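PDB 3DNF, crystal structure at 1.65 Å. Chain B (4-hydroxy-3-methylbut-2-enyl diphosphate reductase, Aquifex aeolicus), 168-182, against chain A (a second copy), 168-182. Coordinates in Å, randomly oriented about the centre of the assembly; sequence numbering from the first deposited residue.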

# COMPACT_ATOMS: atom_id res chain seq x y z
N ASN B 168 6.56 8.44 9.74
CA ASN B 168 5.27 9.07 9.53
C ASN B 168 4.37 8.21 8.63
O ASN B 168 4.83 7.53 7.68
CB ASN B 168 5.40 10.52 9.03
CG ASN B 168 5.55 10.63 7.53
OD1 ASN B 168 4.59 10.51 6.77
ND2 ASN B 168 6.77 10.91 7.09
N GLU B 169 3.09 8.22 8.97
CA GLU B 169 2.08 7.36 8.32
C GLU B 169 1.83 7.76 6.89
O GLU B 169 1.59 6.90 6.03
CB GLU B 169 0.77 7.41 9.08
CG GLU B 169 0.79 6.76 10.48
CD GLU B 169 -0.62 6.59 11.03
OE1 GLU B 169 -1.51 7.36 10.67
OE2 GLU B 169 -0.84 5.68 11.85
N GLU B 170 1.84 9.06 6.60
CA GLU B 170 1.59 9.51 5.25
C GLU B 170 2.54 8.94 4.21
O GLU B 170 2.11 8.47 3.16
CB GLU B 170 1.59 11.03 5.17
CG GLU B 170 0.20 11.59 5.01
CD GLU B 170 0.21 13.03 4.52
OE1 GLU B 170 1.10 13.80 4.96
OE2 GLU B 170 -0.67 13.39 3.71
N PHE B 171 3.83 8.95 4.52
CA PHE B 171 4.80 8.35 3.59
C PHE B 171 4.73 6.83 3.52
O PHE B 171 4.84 6.22 2.46
CB PHE B 171 6.22 8.86 3.85
CG PHE B 171 7.22 8.37 2.84
CD1 PHE B 171 7.10 8.70 1.50
CD2 PHE B 171 8.27 7.56 3.25
CE1 PHE B 171 8.02 8.23 0.56
CE2 PHE B 171 9.20 7.07 2.32
CZ PHE B 171 9.08 7.42 0.98
N PHE B 172 4.49 6.23 4.67
CA PHE B 172 4.37 4.77 4.71
C PHE B 172 3.20 4.32 3.83
O PHE B 172 3.34 3.40 3.05
CB PHE B 172 4.12 4.35 6.12
CG PHE B 172 4.15 2.87 6.31
CD1 PHE B 172 5.35 2.16 6.14
CD2 PHE B 172 2.96 2.17 6.58
CE1 PHE B 172 5.39 0.80 6.30
CE2 PHE B 172 2.99 0.79 6.76
CZ PHE B 172 4.21 0.10 6.60
N LYS B 173 2.07 5.03 3.93
CA LYS B 173 0.87 4.73 3.14
C LYS B 173 1.16 4.83 1.62
O LYS B 173 0.74 3.97 0.84
CB LYS B 173 -0.30 5.63 3.57
CG LYS B 173 -1.48 5.58 2.65
CD LYS B 173 -2.62 6.42 3.16
CE LYS B 173 -3.76 6.36 2.18
NZ LYS B 173 -4.84 7.28 2.62
N GLU B 174 1.91 5.87 1.24
CA GLU B 174 2.31 6.10 -0.15
C GLU B 174 3.22 5.00 -0.69
O GLU B 174 2.99 4.53 -1.83
CB GLU B 174 3.00 7.48 -0.28
CG GLU B 174 3.57 7.79 -1.66
CD GLU B 174 2.50 8.05 -2.70
OE1 GLU B 174 1.32 8.26 -2.32
OE2 GLU B 174 2.82 8.02 -3.92
N VAL B 175 4.25 4.63 0.08
CA VAL B 175 5.21 3.58 -0.30
C VAL B 175 4.50 2.23 -0.47
O VAL B 175 4.72 1.52 -1.45
CB VAL B 175 6.36 3.39 0.76
CG1 VAL B 175 7.21 2.14 0.39
CG2 VAL B 175 7.21 4.61 0.80
N VAL B 176 3.68 1.88 0.51
CA VAL B 176 2.93 0.62 0.44
C VAL B 176 2.04 0.56 -0.82
O VAL B 176 2.07 -0.42 -1.56
CB VAL B 176 2.10 0.38 1.73
CG1 VAL B 176 1.06 -0.75 1.52
CG2 VAL B 176 3.02 0.12 2.95
N GLY B 177 1.28 1.61 -1.07
CA GLY B 177 0.36 1.65 -2.20
C GLY B 177 1.12 1.59 -3.51
O GLY B 177 0.76 0.85 -4.41
N GLU B 178 2.22 2.34 -3.58
CA GLU B 178 3.00 2.39 -4.80
C GLU B 178 3.64 1.05 -5.12
O GLU B 178 3.49 0.52 -6.23
CB GLU B 178 4.04 3.52 -4.73
CG GLU B 178 4.74 3.79 -6.08
CD GLU B 178 3.81 4.23 -7.22
OE1 GLU B 178 2.75 4.86 -6.97
OE2 GLU B 178 4.14 3.94 -8.38
N ILE B 179 4.35 0.46 -4.16
CA ILE B 179 4.97 -0.86 -4.39
C ILE B 179 3.92 -1.91 -4.83
O ILE B 179 4.16 -2.67 -5.76
CB ILE B 179 5.82 -1.32 -3.19
CG1 ILE B 179 7.05 -0.41 -3.04
CG2 ILE B 179 6.29 -2.79 -3.30
CD1 ILE B 179 7.85 -0.67 -1.79
N ALA B 180 2.75 -1.90 -4.19
CA ALA B 180 1.66 -2.83 -4.51
C ALA B 180 1.20 -2.76 -5.99
O ALA B 180 0.71 -3.75 -6.56
CB ALA B 180 0.49 -2.58 -3.60
N LEU B 181 1.33 -1.58 -6.59
CA LEU B 181 0.93 -1.42 -7.99
C LEU B 181 1.92 -2.06 -8.94
O LEU B 181 1.58 -2.40 -10.07
CB LEU B 181 0.80 0.08 -8.33
CG LEU B 181 -0.37 0.82 -7.67
CD1 LEU B 181 -0.49 2.22 -8.28
CD2 LEU B 181 -1.67 0.05 -7.84
N TRP B 182 3.17 -2.19 -8.48
CA TRP B 182 4.26 -2.63 -9.36
C TRP B 182 4.71 -4.08 -9.17
O TRP B 182 5.30 -4.67 -10.08
CB TRP B 182 5.46 -1.69 -9.21
CG TRP B 182 5.23 -0.36 -9.82
CD1 TRP B 182 4.75 0.77 -9.22
CD2 TRP B 182 5.49 -0.01 -11.19
NE1 TRP B 182 4.69 1.80 -10.12
CE2 TRP B 182 5.13 1.35 -11.34
CE3 TRP B 182 5.97 -0.71 -12.30
CZ2 TRP B 182 5.26 2.03 -12.56
CZ3 TRP B 182 6.09 -0.05 -13.52
CH2 TRP B 182 5.73 1.31 -13.64
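Chain A, residues 168-182: NEEFFKEVVGEIALW

Chain A meets chain B through the same stretch in each copy, so nearly every contact occurs twice. Its residues 169 onward form an α-helix, with phi and psi near -60° and -45° through most of its length and i to i+4 backbone hydrogen bonds. Asn168(A) stands just before the first turn, where its side chain caps the helix: Phe171(A) N donates to Asn168(A) OD1 at 2.9 Å, satisfying an amide that has no earlier turn to bond to. Asn168(B) caps its helix in the same way, although its chi1 is p whereas that of Asn168(A) is t.

The two helices run in broadly opposed directions, with 131° between their N-to-C vectors, and their axes approach to 7.8 Å. Such closeness depends on Gly177. Lys173(B) CA lies 4.4 Å from Gly177(A) CA, and Gly177(B) CA lies 4.3 Å from Lys173(A) CA. A β-carbon on Gly177(A) would fall 2.6 Å from Lys173(B) O, and one on Gly177(B) would fall 2.5 Å from Lys173(A) CG; both are clashes. Glycine leaves that room to the neighbouring lysine.

Lys173 gives up the most surface, 116 Å² in each chain. Its CA-to-CB bond points sideways, but an all-trans side chain carries its end across the partner helix. Lys173(A) thus sits as a knob among Glu174(B), Gly177(B), Glu178(B) and Leu181(B). The methylene part packs over the glycine, with Lys173(A) CG 3.5 Å from Gly177(B) C, while the ammonium group reaches two carboxylates. Lys173(A) NZ donates to Glu174(B) OE2 at 2.8 Å and to Glu178(B) OE1 at 2.7 Å, both salt bridges. In the reciprocal set Lys173(B) NZ lies 2.7 Å from Glu174(A) OE2 and 2.8 Å from Glu178(A) OE1. Long and flexible, lysine can combine an apolar stem with a charged tip; the two glutamates, one turn apart, present their acids to the same nitrogen. Glu178(A) OE2 also accepts from Trp182(A) NE1 at 3.1 Å, a bond that ties this carboxylate to its own helix.

Leu181 is next in coverage, with 96 Å² in chain A and 94 Å² in chain B. Its CA-to-CB bond points toward the partner, and the side chain fits against the first turns of the other helix. Leu181(A) CD2 lies 3.7 Å from Glu169(B) O and 3.9 Å from Phe172(B) CD2, meeting that ring at its edge. A branched apolar side chain suits a site bordered by an aromatic ring and the lysine stem, where Lys173(B) CD is 3.8 Å from Leu181(A) CD1.

Between these outer contacts, Val176(A) CG1 touches Val176(B) CG1 at 3.8 Å and Ala180(B) CB at 4.0 Å; compact side chains suit so close a crossing. Water 2 donates to Lys173(A) O and Lys173(B) O, each at 2.8 Å, and so bridges the two backbones.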

# COMPACT_ATOMS: atom_id res chain seq x y z
N ASN A 168 -9.50 0.32 -11.17
CA ASN A 168 -8.69 1.50 -11.30
C ASN A 168 -7.49 1.48 -10.31
O ASN A 168 -7.68 1.28 -9.11
CB ASN A 168 -9.62 2.69 -11.06
CG ASN A 168 -8.91 3.95 -10.77
OD1 ASN A 168 -8.86 4.40 -9.62
ND2 ASN A 168 -8.38 4.56 -11.81
N GLU A 169 -6.28 1.70 -10.81
CA GLU A 169 -5.07 1.68 -9.96
C GLU A 169 -5.05 2.71 -8.83
O GLU A 169 -4.55 2.43 -7.76
CB GLU A 169 -3.81 1.86 -10.79
CG GLU A 169 -3.45 0.69 -11.68
CD GLU A 169 -2.03 0.80 -12.20
OE1 GLU A 169 -1.42 1.89 -12.10
OE2 GLU A 169 -1.50 -0.21 -12.70
N GLU A 170 -5.57 3.91 -9.09
CA GLU A 170 -5.52 5.00 -8.12
C GLU A 170 -6.30 4.63 -6.86
O GLU A 170 -5.79 4.80 -5.75
CB GLU A 170 -6.08 6.30 -8.74
CG GLU A 170 -5.94 7.50 -7.82
CD GLU A 170 -6.15 8.82 -8.54
OE1 GLU A 170 -7.05 8.89 -9.41
OE2 GLU A 170 -5.41 9.79 -8.23
N PHE A 171 -7.52 4.13 -7.03
CA PHE A 171 -8.32 3.76 -5.88
C PHE A 171 -7.70 2.52 -5.22
O PHE A 171 -7.70 2.43 -4.01
CB PHE A 171 -9.78 3.47 -6.26
CG PHE A 171 -10.64 3.11 -5.09
CD1 PHE A 171 -10.83 4.02 -4.05
CD2 PHE A 171 -11.27 1.86 -5.01
CE1 PHE A 171 -11.62 3.70 -2.94
CE2 PHE A 171 -12.07 1.51 -3.90
CZ PHE A 171 -12.24 2.43 -2.87
N PHE A 172 -7.17 1.60 -6.01
CA PHE A 172 -6.57 0.38 -5.45
C PHE A 172 -5.39 0.76 -4.51
O PHE A 172 -5.33 0.27 -3.37
CB PHE A 172 -6.10 -0.56 -6.55
CG PHE A 172 -5.60 -1.89 -6.03
CD1 PHE A 172 -6.47 -2.80 -5.43
CD2 PHE A 172 -4.24 -2.20 -6.14
CE1 PHE A 172 -6.00 -4.07 -4.97
CE2 PHE A 172 -3.75 -3.44 -5.64
CZ PHE A 172 -4.64 -4.37 -5.07
N LYS A 173 -4.51 1.63 -4.98
CA LYS A 173 -3.37 2.12 -4.19
C LYS A 173 -3.89 2.76 -2.89
O LYS A 173 -3.30 2.60 -1.81
CB LYS A 173 -2.58 3.16 -5.03
CG LYS A 173 -1.45 3.86 -4.31
CD LYS A 173 -0.78 4.84 -5.24
CE LYS A 173 0.34 5.60 -4.57
NZ LYS A 173 1.08 6.47 -5.52
N GLU A 174 -4.97 3.52 -3.00
CA GLU A 174 -5.53 4.22 -1.84
C GLU A 174 -6.06 3.24 -0.77
O GLU A 174 -5.78 3.40 0.44
CB GLU A 174 -6.64 5.17 -2.27
CG GLU A 174 -7.36 5.84 -1.10
CD GLU A 174 -6.50 6.84 -0.33
OE1 GLU A 174 -5.47 7.32 -0.86
OE2 GLU A 174 -6.88 7.17 0.82
N VAL A 175 -6.85 2.27 -1.21
CA VAL A 175 -7.39 1.22 -0.32
C VAL A 175 -6.27 0.43 0.38
O VAL A 175 -6.26 0.24 1.60
CB VAL A 175 -8.35 0.27 -1.07
CG1 VAL A 175 -8.71 -0.97 -0.21
CG2 VAL A 175 -9.59 1.01 -1.49
N VAL A 176 -5.32 -0.02 -0.41
CA VAL A 176 -4.22 -0.79 0.11
C VAL A 176 -3.44 0.02 1.17
O VAL A 176 -3.13 -0.52 2.24
CB VAL A 176 -3.29 -1.24 -1.06
CG1 VAL A 176 -1.95 -1.71 -0.54
CG2 VAL A 176 -3.98 -2.25 -1.94
N GLY A 177 -3.13 1.29 0.89
CA GLY A 177 -2.32 2.07 1.82
C GLY A 177 -3.14 2.38 3.05
O GLY A 177 -2.61 2.36 4.14
N GLU A 178 -4.45 2.63 2.88
CA GLU A 178 -5.29 3.01 4.02
C GLU A 178 -5.47 1.83 4.98
O GLU A 178 -5.29 1.97 6.19
CB GLU A 178 -6.64 3.59 3.59
CG GLU A 178 -7.45 4.17 4.76
CD GLU A 178 -6.81 5.39 5.43
OE1 GLU A 178 -5.87 6.02 4.90
OE2 GLU A 178 -7.29 5.77 6.53
N ILE A 179 -5.80 0.67 4.43
CA ILE A 179 -5.99 -0.53 5.24
C ILE A 179 -4.67 -0.85 6.02
O ILE A 179 -4.72 -1.14 7.22
CB ILE A 179 -6.53 -1.69 4.43
CG1 ILE A 179 -7.97 -1.42 3.98
CG2 ILE A 179 -6.39 -3.04 5.21
CD1 ILE A 179 -8.56 -2.56 3.13
N ALA A 180 -3.54 -0.77 5.34
CA ALA A 180 -2.22 -0.95 5.96
C ALA A 180 -1.97 -0.09 7.20
O ALA A 180 -1.27 -0.51 8.14
CB ALA A 180 -1.10 -0.75 4.93
N LEU A 181 -2.52 1.12 7.23
CA LEU A 181 -2.35 1.99 8.41
C LEU A 181 -3.13 1.51 9.64
O LEU A 181 -2.75 1.83 10.78
CB LEU A 181 -2.74 3.43 8.08
CG LEU A 181 -1.88 4.10 7.01
CD1 LEU A 181 -2.33 5.54 6.84
CD2 LEU A 181 -0.39 4.05 7.43
N TRP A 182 -4.23 0.77 9.40
CA TRP A 182 -5.20 0.43 10.44
C TRP A 182 -5.10 -1.01 10.97
O TRP A 182 -5.54 -1.30 12.05
CB TRP A 182 -6.62 0.66 9.91
CG TRP A 182 -6.95 2.08 9.87
CD1 TRP A 182 -6.79 2.94 8.83
CD2 TRP A 182 -7.49 2.84 10.95
NE1 TRP A 182 -7.21 4.20 9.18
CE2 TRP A 182 -7.63 4.18 10.49
CE3 TRP A 182 -7.86 2.53 12.26
CZ2 TRP A 182 -8.15 5.20 11.30
CZ3 TRP A 182 -8.37 3.55 13.07
CH2 TRP A 182 -8.50 4.87 12.59
O HOH W 1 -1.06 -2.42 -10.91
O HOH W 2 -1.48 4.51 -0.81
O HOH W 3 -0.34 3.22 11.30